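Local coordinates for AA9 family lytic polysaccharide monooxygenase B (Heterobasidion irregulare TC 32-1, PDB 5NNS), which is a secreted copper-dependent monooxygenase that depolymerises crystalline and amorphous polysaccharides by oxidising their glycosidic bonds specifically at C1, at residues T28-R31 with E32-T35; A73-N76 with Q77-H80; W106-I109 with N110-G113; G117-S121 with G122-M126; V130-N133 with N134-T137. All blocks are in the same frame, centred on the assembly; numbering follows the deposited sequence. Where two conformers were deposited one is given.

Interaction 1. Residues T28-R31 with E32-T35; sequences TIQR and EWDT
From Gln-30 through Arg-31 and Glu-32 to Trp-33 the backbone is extended, all four residues having beta-region phi and psi, and this run follows directly on an ST turn. In that turn Thr-28 OG1 accepts from Gln-30 N at 2.8 Å, almost straight at 170°. The whole stretch belongs to the long loop between strands 12-15 and 63-66 of the AA9 beta-sandwich. Across the junction one side-chain bond is made: Trp-33 NE1 donates to Gln-30 OE1 at 2.9 Å. The oxygen lies almost in the indole plane, but NE1 stands well above the carbonyl plane, the amide and ring planes being 89° apart. Trp-33 places its CG between its own backbone N and carbonyl carbon (chi1 58°), which turns the pyrrole edge back along the chain, where CD1 also comes within 3.5 Å of Arg-31 O. The Gln-30 amide is held from several sides, OE1 also accepting from Phe-17 N while NE2 is bonded to Val-4 O and Tyr-7 OH. A leucine at Gln-30 would probably leave the buried Trp-33 NE1 and Phe-17 N without their shared acceptor. The indole side chain lies about 6 Å from that of Tyr-20, a glucan-binding residue. Arg-31 leads the other way, its NH2 donating to the carbonyl oxygens of Cys-96 and Ala-99 and its NE to Gln-172 OE1.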
# COMPACT_ATOMS: atom_id res chain seq x y z
N THR A 28 13.54 -11.71 1.08
CA THR A 28 12.19 -11.51 0.58
C THR A 28 12.14 -10.44 -0.50
O THR A 28 13.04 -9.61 -0.61
CB THR A 28 11.21 -11.13 1.73
OG1 THR A 28 9.96 -10.68 1.18
CG2 THR A 28 11.79 -10.04 2.63
N ILE A 29 11.06 -10.47 -1.29
CA ILE A 29 10.76 -9.36 -2.20
C ILE A 29 10.33 -8.09 -1.45
O ILE A 29 10.39 -6.99 -2.01
CB ILE A 29 9.70 -9.73 -3.26
CG1 ILE A 29 8.34 -10.09 -2.62
CG2 ILE A 29 10.21 -10.86 -4.14
CD1 ILE A 29 7.20 -10.08 -3.62
N GLN A 30 9.91 -8.26 -0.20
CA GLN A 30 9.36 -7.18 0.60
C GLN A 30 10.44 -6.35 1.30
O GLN A 30 11.46 -6.89 1.73
CB GLN A 30 8.42 -7.76 1.65
CG GLN A 30 7.34 -6.80 2.09
CD GLN A 30 6.42 -7.37 3.14
OE1 GLN A 30 6.87 -8.08 4.05
NE2 GLN A 30 5.13 -7.07 3.03
N ARG A 31 10.20 -5.04 1.40
CA ARG A 31 11.06 -4.14 2.17
C ARG A 31 10.84 -4.38 3.67
O ARG A 31 9.75 -4.78 4.09
CB ARG A 31 10.79 -2.67 1.83
CG ARG A 31 11.24 -2.24 0.44
CD ARG A 31 12.72 -2.54 0.21
NE ARG A 31 13.31 -1.73 -0.85
CZ ARG A 31 13.80 -0.50 -0.71
NH1 ARG A 31 13.78 0.13 0.46
NH2 ARG A 31 14.31 0.12 -1.77
N GLU A 32 11.89 -4.13 4.45
CA GLU A 32 11.88 -4.40 5.88
C GLU A 32 10.85 -3.53 6.59
O GLU A 32 10.85 -2.32 6.40
CB GLU A 32 13.27 -4.16 6.48
CG GLU A 32 13.34 -4.16 8.01
CD GLU A 32 14.76 -4.01 8.54
OE1 GLU A 32 15.71 -4.02 7.73
OE2 GLU A 32 14.93 -3.88 9.77
N TRP A 33 9.99 -4.15 7.38
CA TRP A 33 9.11 -3.43 8.30
C TRP A 33 9.17 -4.14 9.64
O TRP A 33 9.03 -5.35 9.71
CB TRP A 33 7.68 -3.35 7.74
CG TRP A 33 7.00 -4.67 7.44
CD1 TRP A 33 7.26 -5.52 6.40
CD2 TRP A 33 5.91 -5.25 8.17
NE1 TRP A 33 6.41 -6.60 6.46
CE2 TRP A 33 5.57 -6.46 7.53
CE3 TRP A 33 5.19 -4.87 9.31
CZ2 TRP A 33 4.55 -7.30 7.99
CZ3 TRP A 33 4.16 -5.70 9.77
CH2 TRP A 33 3.85 -6.90 9.10
N ASP A 34 9.39 -3.37 10.71
CA ASP A 34 9.86 -3.92 11.99
C ASP A 34 8.82 -4.19 13.08
O ASP A 34 9.13 -4.91 14.04
CB ASP A 34 10.96 -3.02 12.55
CG ASP A 34 12.16 -2.91 11.61
OD1 ASP A 34 12.57 -3.94 11.06
OD2 ASP A 34 12.69 -1.79 11.43
N THR A 35 7.61 -3.66 12.94
CA THR A 35 6.57 -3.82 13.95
C THR A 35 5.19 -3.82 13.33
O THR A 35 5.00 -3.37 12.20
CB THR A 35 6.62 -2.69 14.98
OG1 THR A 35 5.56 -2.85 15.93
CG2 THR A 35 6.49 -1.33 14.29

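Interaction 2. Residues A73-N76 with Q77-H80; sequences AYWN and QWPH. With CU (copper (II) ion), chain E; NAG (2-acetamido-2-deoxy-beta-D-glucopyranose), chain D.
Trp-75 and Trp-78 form a T-shaped pair just behind the histidine brace, the copper site of lytic polysaccharide monooxygenases. The edge of the Trp-75 five-membered ring is turned to the face of the Trp-78 six-membered ring, with centroids 5.4 Å apart and planes at 65°. The two side chains lie side by side, pointing the same way, and the closest carbons are Trp-75 CD1 and Trp-78 CE3 at 3.9 Å. Asn-76 completes this first shell: its OD1 sits at the edge of the Trp-78 ring, near the ring plane, 3.7 Å from CE3. That position follows from a chi1 of 56°, which puts CG between the backbone N and the carbonyl carbon. The same amide reaches the N-terminus of the protein, since OD1 accepts from Gly-3 N and ND2 donates to His-1 O. These two bonds make Asn-76 a second-shell residue that is likely to hold in place the segment carrying the copper ligand His-1.

Further along, Gln-77 is the centre of an inverse gamma turn that swings the chain off strand 70-75. Pro-79 CD then lies 3.5 Å above one face of the Trp-78 ring, offset toward the rim, and His-80 CD2 lies over the same face. Tyr-167, itself part of the copper site, meets Trp-78 edge-to-face, and the His-80 ring is stacked with that of His-159. At the end of the loop, His-80 NE2 binds the copper ion at 2.1 Å.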
# COMPACT_ATOMS: atom_id res chain seq x y z
N ALA A 73 -1.98 -9.52 -2.02
CA ALA A 73 -1.26 -9.32 -0.77
C ALA A 73 -2.06 -10.00 0.33
O ALA A 73 -3.29 -9.87 0.37
CB ALA A 73 -1.10 -7.83 -0.47
N TYR A 74 -1.37 -10.72 1.21
CA TYR A 74 -2.02 -11.43 2.31
C TYR A 74 -1.62 -10.81 3.64
O TYR A 74 -0.44 -10.56 3.88
CB TYR A 74 -1.65 -12.91 2.30
CG TYR A 74 -2.08 -13.66 1.06
CD1 TYR A 74 -3.34 -14.25 0.97
CD2 TYR A 74 -1.21 -13.81 -0.01
CE1 TYR A 74 -3.73 -14.96 -0.17
CE2 TYR A 74 -1.58 -14.50 -1.15
CZ TYR A 74 -2.83 -15.08 -1.23
OH TYR A 74 -3.17 -15.77 -2.38
N TRP A 75 -2.62 -10.57 4.49
CA TRP A 75 -2.39 -10.02 5.83
C TRP A 75 -2.49 -11.11 6.90
O TRP A 75 -2.90 -12.24 6.63
CB TRP A 75 -3.41 -8.92 6.15
CG TRP A 75 -3.06 -7.56 5.61
CD1 TRP A 75 -2.57 -6.50 6.32
CD2 TRP A 75 -3.20 -7.12 4.26
NE1 TRP A 75 -2.38 -5.42 5.49
CE2 TRP A 75 -2.76 -5.77 4.22
CE3 TRP A 75 -3.65 -7.72 3.08
CZ2 TRP A 75 -2.75 -5.02 3.04
CZ3 TRP A 75 -3.64 -6.97 1.90
CH2 TRP A 75 -3.20 -5.63 1.89
N ASN A 76 -2.10 -10.74 8.12
CA ASN A 76 -2.51 -11.44 9.33
C ASN A 76 -4.04 -11.40 9.47
O ASN A 76 -4.73 -10.76 8.67
CB ASN A 76 -1.86 -10.81 10.57
CG ASN A 76 -2.17 -9.32 10.70
OD1 ASN A 76 -1.93 -8.54 9.78
ND2 ASN A 76 -2.68 -8.92 11.86
N GLN A 77 -4.56 -12.08 10.48
CA GLN A 77 -5.99 -11.94 10.82
C GLN A 77 -6.25 -10.51 11.28
O GLN A 77 -6.13 -10.18 12.46
CB GLN A 77 -6.41 -12.96 11.86
CG GLN A 77 -6.42 -14.37 11.29
CD GLN A 77 -6.76 -15.43 12.31
OE1 GLN A 77 -6.77 -15.17 13.52
NE2 GLN A 77 -7.05 -16.63 11.83
N TRP A 78 -6.59 -9.66 10.30
CA TRP A 78 -6.60 -8.22 10.45
C TRP A 78 -7.75 -7.79 11.38
O TRP A 78 -8.90 -8.17 11.13
CB TRP A 78 -6.71 -7.54 9.08
CG TRP A 78 -6.60 -6.06 9.14
CD1 TRP A 78 -7.59 -5.17 8.90
CD2 TRP A 78 -5.44 -5.29 9.46
NE1 TRP A 78 -7.13 -3.88 9.06
CE2 TRP A 78 -5.81 -3.93 9.41
CE3 TRP A 78 -4.13 -5.62 9.81
CZ2 TRP A 78 -4.90 -2.90 9.68
CZ3 TRP A 78 -3.23 -4.60 10.07
CH2 TRP A 78 -3.63 -3.25 10.01
N PRO A 79 -7.43 -7.04 12.45
CA PRO A 79 -8.44 -6.70 13.47
C PRO A 79 -9.32 -5.47 13.21
O PRO A 79 -10.28 -5.26 13.94
CB PRO A 79 -7.60 -6.47 14.73
CG PRO A 79 -6.31 -5.95 14.19
CD PRO A 79 -6.07 -6.66 12.90
N HIS A 80 -9.00 -4.66 12.20
CA HIS A 80 -9.73 -3.42 11.97
C HIS A 80 -10.59 -3.49 10.71
O HIS A 80 -10.23 -4.16 9.74
CB HIS A 80 -8.76 -2.25 11.94
CG HIS A 80 -7.93 -2.17 13.18
ND1 HIS A 80 -8.49 -2.17 14.44
CD2 HIS A 80 -6.59 -2.13 13.36
CE1 HIS A 80 -7.52 -2.10 15.34
NE2 HIS A 80 -6.36 -2.09 14.71
CU CU E . -4.30 -2.10 15.21
C1 NAG D . -5.88 -17.74 2.78
C2 NAG D . -5.63 -18.67 1.60
C3 NAG D . -4.44 -19.58 1.85
C4 NAG D . -3.20 -18.79 2.29
C5 NAG D . -3.55 -17.81 3.41
C6 NAG D . -2.38 -16.89 3.72
C7 NAG D . -7.66 -19.26 0.30
C8 NAG D . -8.81 -20.21 0.20
N2 NAG D . -6.82 -19.48 1.32
O3 NAG D . -4.17 -20.27 0.63
O4 NAG D . -2.18 -19.68 2.75
O5 NAG D . -4.69 -17.01 3.03
O6 NAG D . -2.72 -16.04 4.83
O7 NAG D . -7.53 -18.36 -0.52

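Interaction 3. Residues W106-I109 with N110-G113; sequences WFKI and NQVG. With AKR (acrylic acid), chain N.
A classic beta bulge interrupts strand 106-116: Ile-109 and Asn-110 both face Val-87 of the neighbouring strand 85-91. Ile-109 takes up a helical psi of -19° there, and the directions of segments 106-109 and 110-112 differ by 60°. In an unbroken strand residues three apart face opposite sides; the inserted residue is consistent with Lys-108 and Gln-111 meeting on the same side. Lys-108 NZ donates to Gln-111 OE1 at 2.8 Å, tilted from the carbonyl plane. With CG anti to the backbone N (chi1 -165°) and the chain extended to CD, Lys-108 CD comes 3.1 Å from Gln-111 OE1; the bend at chi3 then turns CE and NZ to that oxygen. The ammonium group is bonded as well to the carbonyl oxygens of Pro-218 and Pro-220. Bonds at both ends, to Lys-108 and to acrylic acid, are likely to fix the rotation of the Gln-111 amide, whose NE2 donates to OXT of that ligand at 2.7 Å. Lys-108 NZ stays 3.4 Å from the same OXT, and its positive charge would probably steady the carboxylate. Within the bulge, Asn-110 OD1 accepts from Trp-136 NE1. A water bridges Ile-109 O, at 2.9 Å, and Asn-110 ND2. Lys-108 and Gln-111 thus line, with Ile-217, Gly-219 and Pro-220, the pocket in which acrylic acid is bound in this crystal, beside a classic bulge in an antiparallel strand pair.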
# COMPACT_ATOMS: atom_id res chain seq x y z
N TRP A 106 4.96 8.22 -6.69
CA TRP A 106 3.97 7.17 -6.43
C TRP A 106 2.68 7.45 -7.16
O TRP A 106 2.17 8.57 -7.10
CB TRP A 106 3.69 7.07 -4.93
CG TRP A 106 4.89 6.73 -4.17
CD1 TRP A 106 5.80 7.59 -3.63
CD2 TRP A 106 5.37 5.41 -3.89
NE1 TRP A 106 6.80 6.89 -3.00
CE2 TRP A 106 6.57 5.55 -3.15
CE3 TRP A 106 4.90 4.12 -4.17
CZ2 TRP A 106 7.30 4.45 -2.70
CZ3 TRP A 106 5.63 3.02 -3.71
CH2 TRP A 106 6.82 3.20 -2.99
N PHE A 107 2.15 6.42 -7.82
CA PHE A 107 0.82 6.47 -8.43
C PHE A 107 -0.05 5.34 -7.88
O PHE A 107 0.44 4.26 -7.55
CB PHE A 107 0.89 6.43 -9.97
CG PHE A 107 1.56 5.21 -10.53
CD1 PHE A 107 2.95 5.15 -10.65
CD2 PHE A 107 0.80 4.12 -10.97
CE1 PHE A 107 3.57 4.02 -11.17
CE2 PHE A 107 1.42 2.99 -11.49
CZ PHE A 107 2.80 2.94 -11.60
N LYS A 108 -1.35 5.61 -7.82
CA LYS A 108 -2.34 4.72 -7.22
C LYS A 108 -3.02 3.88 -8.31
O LYS A 108 -3.55 4.43 -9.27
CB LYS A 108 -3.37 5.58 -6.50
CG LYS A 108 -4.27 4.84 -5.54
CD LYS A 108 -5.32 5.76 -4.95
CE LYS A 108 -4.76 6.71 -3.90
NZ LYS A 108 -5.78 7.68 -3.40
N ILE A 109 -2.96 2.55 -8.17
CA ILE A 109 -3.59 1.64 -9.15
C ILE A 109 -4.93 1.07 -8.71
O ILE A 109 -5.70 0.60 -9.54
CB ILE A 109 -2.65 0.49 -9.59
CG1 ILE A 109 -2.24 -0.40 -8.41
CG2 ILE A 109 -1.44 1.05 -10.32
CD1 ILE A 109 -1.65 -1.73 -8.84
N ASN A 110 -5.20 1.10 -7.40
CA ASN A 110 -6.45 0.57 -6.88
C ASN A 110 -6.75 1.16 -5.50
O ASN A 110 -5.84 1.34 -4.69
CB ASN A 110 -6.37 -0.96 -6.79
CG ASN A 110 -7.62 -1.57 -6.18
OD1 ASN A 110 -7.60 -2.01 -5.04
ND2 ASN A 110 -8.72 -1.59 -6.93
N GLN A 111 -8.01 1.49 -5.26
CA GLN A 111 -8.47 1.78 -3.91
C GLN A 111 -9.94 1.44 -3.75
O GLN A 111 -10.69 1.44 -4.73
CB GLN A 111 -8.25 3.26 -3.57
CG GLN A 111 -9.13 4.21 -4.37
CD GLN A 111 -8.77 5.66 -4.16
OE1 GLN A 111 -7.96 5.99 -3.29
NE2 GLN A 111 -9.41 6.55 -4.92
N VAL A 112 -10.33 1.13 -2.52
CA VAL A 112 -11.74 0.98 -2.16
C VAL A 112 -11.90 1.61 -0.79
O VAL A 112 -11.26 1.19 0.18
CB VAL A 112 -12.20 -0.49 -2.14
CG1 VAL A 112 -13.70 -0.57 -1.86
CG2 VAL A 112 -11.90 -1.19 -3.46
N GLY A 113 -12.75 2.64 -0.72
CA GLY A 113 -13.02 3.37 0.52
C GLY A 113 -14.36 2.94 1.07
O GLY A 113 -14.60 1.75 1.28
CA AKR N . -10.41 10.08 -5.53
CB AKR N . -10.82 11.17 -6.17
C AKR N . -9.22 10.11 -4.64
O AKR N . -8.59 11.17 -4.46
OXT AKR N . -8.87 9.06 -4.06
O HOH W 1 -8.49 -0.10 -9.73

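Interaction 4. Residues G117-S121 with G122-M126; sequences GTLTS and GTWGM
The backbone of Thr-118 to Ser-121 folds as a type I beta turn and closes on Gly-122, whose N makes a weak bond to Thr-118 O, 2.8 Å long but bent to 119°. Gly-117 and Gly-122 pass each other with their CA atoms 3.9 Å apart. A CB on Gly-122 would run into Thr-118 O, and one on Gly-117 into the CA of Gly-122, so a side chain at either position would clash in this conformation. The turn lies in the hairpin connection between strands 106-116 and 123-124, the latter at the rim of the larger sheet. Trp-124, at the N-cap position of helix 125-131, has CG anti to its carbonyl carbon, beside the backbone N, which sends the indole back to Leu-119: its NE1 donates to Leu-119 O at 3.0 Å with an N-H...O angle of 155°. The oxygen lies almost in the indole plane, so it is met squarely at the pyrrole edge, while the donor is tilted 26° from the carbonyl plane. Alongside this bond, Leu-119 CD2 packs against the rim of the benzo ring, 3.7 Å from CZ2 and equally far from CH2. Tyr-215 meets the same indole edge-to-face. The turn also lies close to the glucan-binding residues Tyr-207 and Glu-210; Thr-120 OG1 forms a weak hydrogen bond with the carbonyl oxygen of Glu-210, and the backbone of Leu-119 is bonded to that of Glu-212.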
# COMPACT_ATOMS: atom_id res chain seq x y z
N GLY A 117 -23.35 2.85 2.80
CA GLY A 117 -23.71 3.11 4.19
C GLY A 117 -22.99 4.33 4.73
O GLY A 117 -22.45 5.15 3.98
N THR A 118 -22.99 4.44 6.05
CA THR A 118 -22.42 5.58 6.73
C THR A 118 -21.03 5.24 7.21
O THR A 118 -20.65 4.06 7.23
CB THR A 118 -23.27 5.98 7.94
OG1 THR A 118 -23.32 4.89 8.86
CG2 THR A 118 -24.69 6.35 7.51
N LEU A 119 -20.28 6.26 7.61
CA LEU A 119 -18.92 6.05 8.12
C LEU A 119 -18.88 4.99 9.23
O LEU A 119 -17.97 4.16 9.26
CB LEU A 119 -18.33 7.37 8.66
CG LEU A 119 -18.11 8.55 7.71
CD1 LEU A 119 -17.65 9.76 8.52
CD2 LEU A 119 -17.09 8.22 6.63
N THR A 120 -19.88 5.02 10.12
CA THR A 120 -19.90 4.18 11.32
C THR A 120 -20.63 2.83 11.23
O THR A 120 -20.38 1.95 12.06
CB THR A 120 -20.53 4.96 12.49
OG1 THR A 120 -21.85 5.38 12.12
CG2 THR A 120 -19.68 6.16 12.83
N SER A 121 -21.52 2.68 10.24
CA SER A 121 -22.28 1.43 10.03
C SER A 121 -22.19 0.86 8.60
O SER A 121 -22.88 -0.12 8.29
CB SER A 121 -23.75 1.65 10.40
OG SER A 121 -24.46 2.24 9.33
N GLY A 122 -21.32 1.42 7.76
CA GLY A 122 -21.26 1.06 6.34
C GLY A 122 -20.28 -0.05 6.03
O GLY A 122 -19.71 -0.68 6.92
N THR A 123 -20.09 -0.30 4.73
CA THR A 123 -19.15 -1.29 4.25
C THR A 123 -17.91 -0.57 3.71
O THR A 123 -18.02 0.28 2.82
CB THR A 123 -19.77 -2.13 3.12
OG1 THR A 123 -20.91 -2.82 3.63
CG2 THR A 123 -18.77 -3.15 2.57
N TRP A 124 -16.76 -0.93 4.27
CA TRP A 124 -15.47 -0.38 3.86
C TRP A 124 -14.62 -1.43 3.15
O TRP A 124 -14.78 -2.64 3.38
CB TRP A 124 -14.70 0.12 5.09
CG TRP A 124 -15.29 1.31 5.78
CD1 TRP A 124 -16.20 1.31 6.80
CD2 TRP A 124 -14.97 2.68 5.53
NE1 TRP A 124 -16.48 2.60 7.19
CE2 TRP A 124 -15.74 3.46 6.43
CE3 TRP A 124 -14.12 3.33 4.64
CZ2 TRP A 124 -15.67 4.85 6.46
CZ3 TRP A 124 -14.06 4.72 4.66
CH2 TRP A 124 -14.83 5.46 5.56
N GLY A 125 -13.69 -0.97 2.31
CA GLY A 125 -12.68 -1.83 1.69
C GLY A 125 -11.93 -2.70 2.70
O GLY A 125 -11.65 -3.87 2.43
N MET A 126 -11.62 -2.13 3.86
CA MET A 126 -10.90 -2.85 4.91
C MET A 126 -11.71 -4.01 5.46
O MET A 126 -11.15 -5.07 5.77
CB MET A 126 -10.50 -1.90 6.04
CG MET A 126 -9.40 -2.44 6.94
SD MET A 126 -8.93 -1.23 8.20
CE MET A 126 -8.24 0.06 7.18

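Interaction 5. Residues V130-N133 with N134-T137; sequences VANN and NSWT. With NAG (2-acetamido-2-deoxy-beta-D-glucopyranose), chain D; GOL (glycerol), chain M.
Asn-134 and Val-130 meet where helix 125-131 ends and the chain turns into strand 135-139, a corner that carries the N-glycosylation sequon Asn-133, Asn-134, Ser-135. Both asparagines have positive phi, and Asn-134 N donates to Val-130 O at 3.2 Å. From there the Asn-134 side chain can be followed outward. The positive phi brings CB close to the preceding carbonyl, 3.1 Å from Asn-133 C. With chi1 at -59°, CG lies beside the backbone N and the amide splits its two ends between different neighbours. OD1 lies 3.9 Å from Val-130 CG1 and accepts from Trp-78 N in the copper-site loop; ND2 donates nearly straight (169°) to O1 of a glycerol, probably from the crystallisation liquor, at 2.8 Å. Without the amide, as with an alanine here, Trp-78 N would probably lose its acceptor and the loop before the copper ligand its tie to the helix end. The glycan grows from Asn-133 ND2, bonded covalently to C1 of the sugar at 1.4 Å. At the foot of the corner Asn-132 and Ser-135 pair through a weak bond from Asn-132 ND2 to Ser-135 O and a short one from Ser-135 OG to Asn-132 O, 2.5 Å long and nearly along the C=O axis.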
# COMPACT_ATOMS: atom_id res chain seq x y z
N VAL A 130 -10.73 -8.13 5.09
CA VAL A 130 -10.86 -9.12 6.18
C VAL A 130 -11.72 -10.30 5.71
O VAL A 130 -11.33 -11.46 5.88
CB VAL A 130 -11.46 -8.49 7.46
CG1 VAL A 130 -11.79 -9.54 8.51
CG2 VAL A 130 -10.51 -7.44 8.05
N ALA A 131 -12.87 -9.99 5.10
CA ALA A 131 -13.82 -11.01 4.62
C ALA A 131 -13.28 -11.90 3.51
O ALA A 131 -13.73 -13.03 3.37
CB ALA A 131 -15.10 -10.34 4.17
N ASN A 132 -12.33 -11.38 2.73
CA ASN A 132 -11.70 -12.12 1.65
C ASN A 132 -10.40 -12.78 2.13
O ASN A 132 -9.34 -12.56 1.54
CB ASN A 132 -11.43 -11.17 0.46
CG ASN A 132 -10.80 -11.86 -0.73
OD1 ASN A 132 -11.14 -13.00 -1.05
ND2 ASN A 132 -9.85 -11.19 -1.37
N ASN A 133 -10.49 -13.57 3.20
CA ASN A 133 -9.33 -14.30 3.75
C ASN A 133 -8.15 -13.36 4.10
O ASN A 133 -6.99 -13.70 3.86
CB ASN A 133 -8.89 -15.39 2.74
CG ASN A 133 -7.88 -16.37 3.32
OD1 ASN A 133 -7.94 -16.73 4.50
ND2 ASN A 133 -6.95 -16.81 2.48
N ASN A 134 -8.47 -12.19 4.64
CA ASN A 134 -7.47 -11.19 5.01
C ASN A 134 -6.49 -10.90 3.88
O ASN A 134 -5.27 -10.96 4.07
CB ASN A 134 -6.72 -11.65 6.25
CG ASN A 134 -7.64 -11.85 7.43
OD1 ASN A 134 -8.11 -10.88 8.02
ND2 ASN A 134 -7.89 -13.11 7.77
N SER A 135 -7.04 -10.61 2.69
CA SER A 135 -6.23 -10.42 1.50
C SER A 135 -6.84 -9.42 0.53
O SER A 135 -8.02 -9.10 0.63
CB SER A 135 -6.00 -11.76 0.78
OG SER A 135 -7.20 -12.24 0.21
N TRP A 136 -6.01 -8.93 -0.38
CA TRP A 136 -6.43 -7.94 -1.36
C TRP A 136 -5.82 -8.26 -2.72
O TRP A 136 -4.59 -8.34 -2.87
CB TRP A 136 -5.98 -6.55 -0.90
CG TRP A 136 -6.71 -5.45 -1.58
CD1 TRP A 136 -6.24 -4.62 -2.57
CD2 TRP A 136 -8.04 -5.03 -1.30
NE1 TRP A 136 -7.20 -3.71 -2.93
CE2 TRP A 136 -8.32 -3.94 -2.16
CE3 TRP A 136 -9.03 -5.47 -0.42
CZ2 TRP A 136 -9.55 -3.29 -2.16
CZ3 TRP A 136 -10.26 -4.82 -0.41
CH2 TRP A 136 -10.51 -3.74 -1.28
N THR A 137 -6.68 -8.43 -3.72
CA THR A 137 -6.26 -8.77 -5.07
C THR A 137 -6.67 -7.69 -6.07
O THR A 137 -7.85 -7.30 -6.12
CB THR A 137 -6.82 -10.14 -5.49
OG1 THR A 137 -6.44 -11.12 -4.52
CG2 THR A 137 -6.29 -10.56 -6.86
C1 NAG D . -5.88 -17.74 2.78
C2 NAG D . -5.63 -18.67 1.60
C3 NAG D . -4.44 -19.58 1.85
C4 NAG D . -3.20 -18.79 2.29
C5 NAG D . -3.55 -17.81 3.41
C6 NAG D . -2.38 -16.89 3.72
C7 NAG D . -7.66 -19.26 0.30
C8 NAG D . -8.81 -20.21 0.20
N2 NAG D . -6.82 -19.48 1.32
O3 NAG D . -4.17 -20.27 0.63
O4 NAG D . -2.18 -19.68 2.75
O5 NAG D . -4.69 -17.01 3.03
O6 NAG D . -2.72 -16.04 4.83
O7 NAG D . -7.53 -18.36 -0.52
C1 GOL M . -5.81 -16.18 6.79
O1 GOL M . -6.47 -15.03 6.24
C2 GOL M . -5.56 -15.95 8.28
O2 GOL M . -5.93 -17.13 9.01
C3 GOL M . -4.08 -15.64 8.53
O3 GOL M . -3.69 -14.46 7.81

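In the fold
Interactions 2 and 5 are the closest pair, with centres 7 Å apart: strands 70-75 and 135-139 are neighbours in the smaller sheet, and Trp-75 N lies 2.7 Å from Asn-134 O. Both also touch the glycan on Asn-133. Trp-136 carries the chain of contacts to interaction 3, where its NE1 lies 2.7 Å from Asn-110 OD1. Interactions 3 and 4 share the hairpin of strands 106-116 and 123-124, and helix 125-131 joins 4 to 5. Interaction 4 reaches the copper-site loop through Met-126 SD, 3.3 Å from Trp-78 NE1. Interaction 1 touches none of the others; its Trp-33 side chain is about 11 Å from the copper, and its centre is 30 Å from that of interaction 4.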